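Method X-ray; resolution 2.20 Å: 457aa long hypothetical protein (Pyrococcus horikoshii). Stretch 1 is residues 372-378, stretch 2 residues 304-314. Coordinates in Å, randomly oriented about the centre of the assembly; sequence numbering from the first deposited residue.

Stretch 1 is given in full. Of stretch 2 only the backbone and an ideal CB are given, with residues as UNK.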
# COMPACT_ATOMS: atom_id res chain seq x y z
N LEU A 372 18.04 -13.53 4.12
CA LEU A 372 16.99 -14.42 3.66
C LEU A 372 15.67 -13.67 3.53
O LEU A 372 15.19 -13.05 4.47
CB LEU A 372 16.83 -15.59 4.65
CG LEU A 372 15.84 -16.72 4.37
CD1 LEU A 372 16.27 -17.44 3.10
CD2 LEU A 372 15.79 -17.71 5.50
N ILE A 373 15.09 -13.71 2.33
CA ILE A 373 13.77 -13.15 2.06
C ILE A 373 12.71 -14.25 1.88
O ILE A 373 12.73 -15.03 0.95
CB ILE A 373 13.85 -12.30 0.79
CG1 ILE A 373 14.62 -11.00 1.09
CG2 ILE A 373 12.44 -11.92 0.31
CD1 ILE A 373 14.66 -10.07 -0.12
N ALA A 374 11.78 -14.30 2.85
CA ALA A 374 10.71 -15.30 2.76
C ALA A 374 9.43 -14.74 2.12
O ALA A 374 8.79 -13.82 2.63
CB ALA A 374 10.41 -15.81 4.17
N ILE A 375 9.07 -15.31 0.95
CA ILE A 375 7.86 -14.87 0.25
C ILE A 375 6.76 -15.95 0.28
O ILE A 375 6.97 -17.11 -0.06
CB ILE A 375 8.24 -14.57 -1.21
CG1 ILE A 375 9.28 -13.45 -1.27
CG2 ILE A 375 7.00 -14.11 -2.00
CD1 ILE A 375 9.79 -13.20 -2.69
N CYS A 376 5.55 -15.54 0.73
CA CYS A 376 4.52 -16.54 0.82
C CYS A 376 3.17 -15.94 0.44
O CYS A 376 2.65 -15.04 1.08
CB CYS A 376 4.44 -17.02 2.26
SG CYS A 376 3.03 -18.12 2.54
N VAL A 377 2.66 -16.43 -0.69
CA VAL A 377 1.24 -16.28 -0.88
C VAL A 377 0.52 -17.28 0.02
O VAL A 377 0.76 -18.49 -0.01
CB VAL A 377 0.93 -16.56 -2.35
CG1 VAL A 377 -0.56 -16.36 -2.60
CG2 VAL A 377 1.72 -15.61 -3.23
N VAL A 378 -0.32 -16.74 0.92
CA VAL A 378 -0.98 -17.61 1.88
C VAL A 378 -2.09 -18.44 1.23
O VAL A 378 -3.08 -17.93 0.71
CB VAL A 378 -1.54 -16.75 3.02
CG1 VAL A 378 -2.36 -17.63 3.97
CG2 VAL A 378 -0.40 -16.12 3.78
N UNK A 304 5.83 -16.02 -9.50
CA UNK A 304 5.60 -14.62 -9.81
C UNK A 304 6.19 -13.66 -8.79
O UNK A 304 7.09 -12.89 -9.12
CB UNK A 304 4.10 -14.37 -9.93
N UNK A 305 5.68 -13.68 -7.55
CA UNK A 305 6.16 -12.82 -6.48
C UNK A 305 7.67 -12.86 -6.33
O UNK A 305 8.28 -11.90 -5.91
CB UNK A 305 5.50 -13.22 -5.16
N UNK A 306 8.26 -14.01 -6.65
CA UNK A 306 9.70 -14.14 -6.54
C UNK A 306 10.45 -13.39 -7.63
O UNK A 306 11.46 -12.73 -7.36
CB UNK A 306 10.09 -15.62 -6.58
N UNK A 307 9.97 -13.48 -8.87
CA UNK A 307 10.63 -12.79 -9.98
C UNK A 307 10.52 -11.29 -9.77
O UNK A 307 11.50 -10.56 -9.92
CB UNK A 307 10.02 -13.19 -11.32
N UNK A 308 9.34 -10.82 -9.40
CA UNK A 308 9.16 -9.40 -9.14
C UNK A 308 10.11 -8.98 -8.03
O UNK A 308 10.81 -7.98 -8.15
CB UNK A 308 7.71 -9.09 -8.77
N UNK A 309 10.16 -9.76 -6.95
CA UNK A 309 11.07 -9.40 -5.87
C UNK A 309 12.52 -9.42 -6.33
O UNK A 309 13.33 -8.58 -5.91
CB UNK A 309 10.89 -10.35 -4.68
N UNK A 310 12.88 -10.38 -7.17
CA UNK A 310 14.26 -10.43 -7.65
C UNK A 310 14.55 -9.16 -8.45
O UNK A 310 15.56 -8.51 -8.23
CB UNK A 310 14.50 -11.68 -8.50
N UNK A 311 13.66 -8.78 -9.36
CA UNK A 311 13.84 -7.56 -10.14
C UNK A 311 14.11 -6.38 -9.22
O UNK A 311 15.12 -5.68 -9.37
CB UNK A 311 12.61 -7.29 -11.01
N UNK A 312 13.21 -6.15 -8.27
CA UNK A 312 13.30 -5.05 -7.32
C UNK A 312 14.61 -4.99 -6.57
O UNK A 312 15.13 -3.90 -6.30
CB UNK A 312 12.15 -5.15 -6.31
N UNK A 313 15.14 -6.15 -6.21
CA UNK A 313 16.40 -6.21 -5.48
C UNK A 313 17.53 -5.84 -6.43
O UNK A 313 18.48 -5.14 -6.06
CB UNK A 313 16.62 -7.60 -4.87
N UNK A 314 17.41 -6.33 -7.67
CA UNK A 314 18.47 -6.12 -8.65
C UNK A 314 18.72 -4.63 -8.90
O UNK A 314 19.82 -4.12 -8.75
CB UNK A 314 18.12 -6.82 -9.96

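Stretch 2 is a helix running at 144° to the strand of stretch 1, their axes 8.9 Å apart at closest approach. The strand turns I373, I375 and V377 toward the helix, so what it offers is a row of apolar methyl groups, with no charge and no side-chain donor or acceptor.

Position 304 has nothing of stretch 1 within 5.5 Å of its ideal CB. It is G304, whose carbonyl accepts the backbone hydrogen bond from 308.

At 305 the ideal CB points toward the strand, 3.6 Å from I375 CG2 and 4.9 Å from V377 CG2. A compact apolar side chain is called for; alanine, valine or proline would suit, and phi of -51° is compatible with proline. The residue is P305. P305 CB lies 3.7 Å from I375 CG2 and P305 CG 4.0 Å from V377 CG2, so one rigid ring spans two strand residues.

At 306 the two backbones come nearest by CA: 306 CA is 7.1 Å from I375 CA. The ideal CB points sideways, 4.6 Å from I375 CD1, so a small residue such as alanine, serine or glycine would fit easily. G306 has no side chain, and G306 CA itself meets I375 CD1 at 4.0 Å.

Positions 307 and 308 make no contact with stretch 1, which therefore sets little preference; they are V307 and L308.

At 309 the ideal CB again points toward the strand, 3.6 Å from I375 CD1 and 5.5 Å from I373 CG2. Alanine, valine, serine or threonine would be suitable, but a hydroxyl would need a partner that the isoleucine side chains cannot supply. T309 finds it within the helix: with chi1 in m, T309 OG1 donates to P305 O at 2.7 Å. With that bond made, T309 OG1 can pack 3.2 Å from I375 CD1, while T309 CG2 lies 4.4 Å from I373 CD1.

Positions 310, 311 and 312 receive no contact from stretch 1 and are free in character. They are A310, D311 and E312, the acids being hydrogen-bonded outside this pair of stretches.

At 313, one turn beyond T309, CA-to-CB points toward the strand, but no strand atom lies within 5.5 Å of the ideal CB. A longer apolar side chain, such as leucine, isoleucine or methionine, could bridge the gap. L313, with chi1 in m and chi2 in t, brings L313 CD2 to 3.7 Å from I373 CD1.

Position 314 is out of reach, so a polar residue is acceptable; it is D314.

Stretch 2 304-314: GPGVLTADELD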
# COMPACT_ATOMS: atom_id res chain seq x y z
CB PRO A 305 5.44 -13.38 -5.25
CG PRO A 305 4.14 -13.79 -5.81
CD PRO A 305 4.52 -14.48 -7.10
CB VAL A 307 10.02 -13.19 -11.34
CG1 VAL A 307 9.92 -14.70 -11.43
CG2 VAL A 307 8.67 -12.54 -11.53
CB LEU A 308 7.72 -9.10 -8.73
CG LEU A 308 6.67 -9.14 -9.84
CD1 LEU A 308 5.29 -8.89 -9.25
CD2 LEU A 308 7.00 -8.09 -10.90
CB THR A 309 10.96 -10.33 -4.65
OG1 THR A 309 9.61 -10.32 -4.14
CG2 THR A 309 11.90 -9.86 -3.58
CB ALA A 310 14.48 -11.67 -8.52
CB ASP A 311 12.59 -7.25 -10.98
CG ASP A 311 12.57 -7.96 -12.33
OD1 ASP A 311 13.63 -8.51 -12.75
OD2 ASP A 311 11.51 -7.96 -12.99
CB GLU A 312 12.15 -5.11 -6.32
CG GLU A 312 10.78 -4.78 -6.92
CD GLU A 312 10.72 -3.37 -7.50
OE1 GLU A 312 11.49 -2.49 -7.05
OE2 GLU A 312 9.89 -3.14 -8.40
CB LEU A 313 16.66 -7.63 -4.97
CG LEU A 313 15.72 -8.25 -3.94
CD1 LEU A 313 15.95 -9.75 -3.89
CD2 LEU A 313 15.99 -7.63 -2.58
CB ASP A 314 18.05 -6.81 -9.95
CG ASP A 314 19.25 -6.89 -10.88
OD1 ASP A 314 19.62 -5.85 -11.43
OD2 ASP A 314 19.79 -7.98 -11.05
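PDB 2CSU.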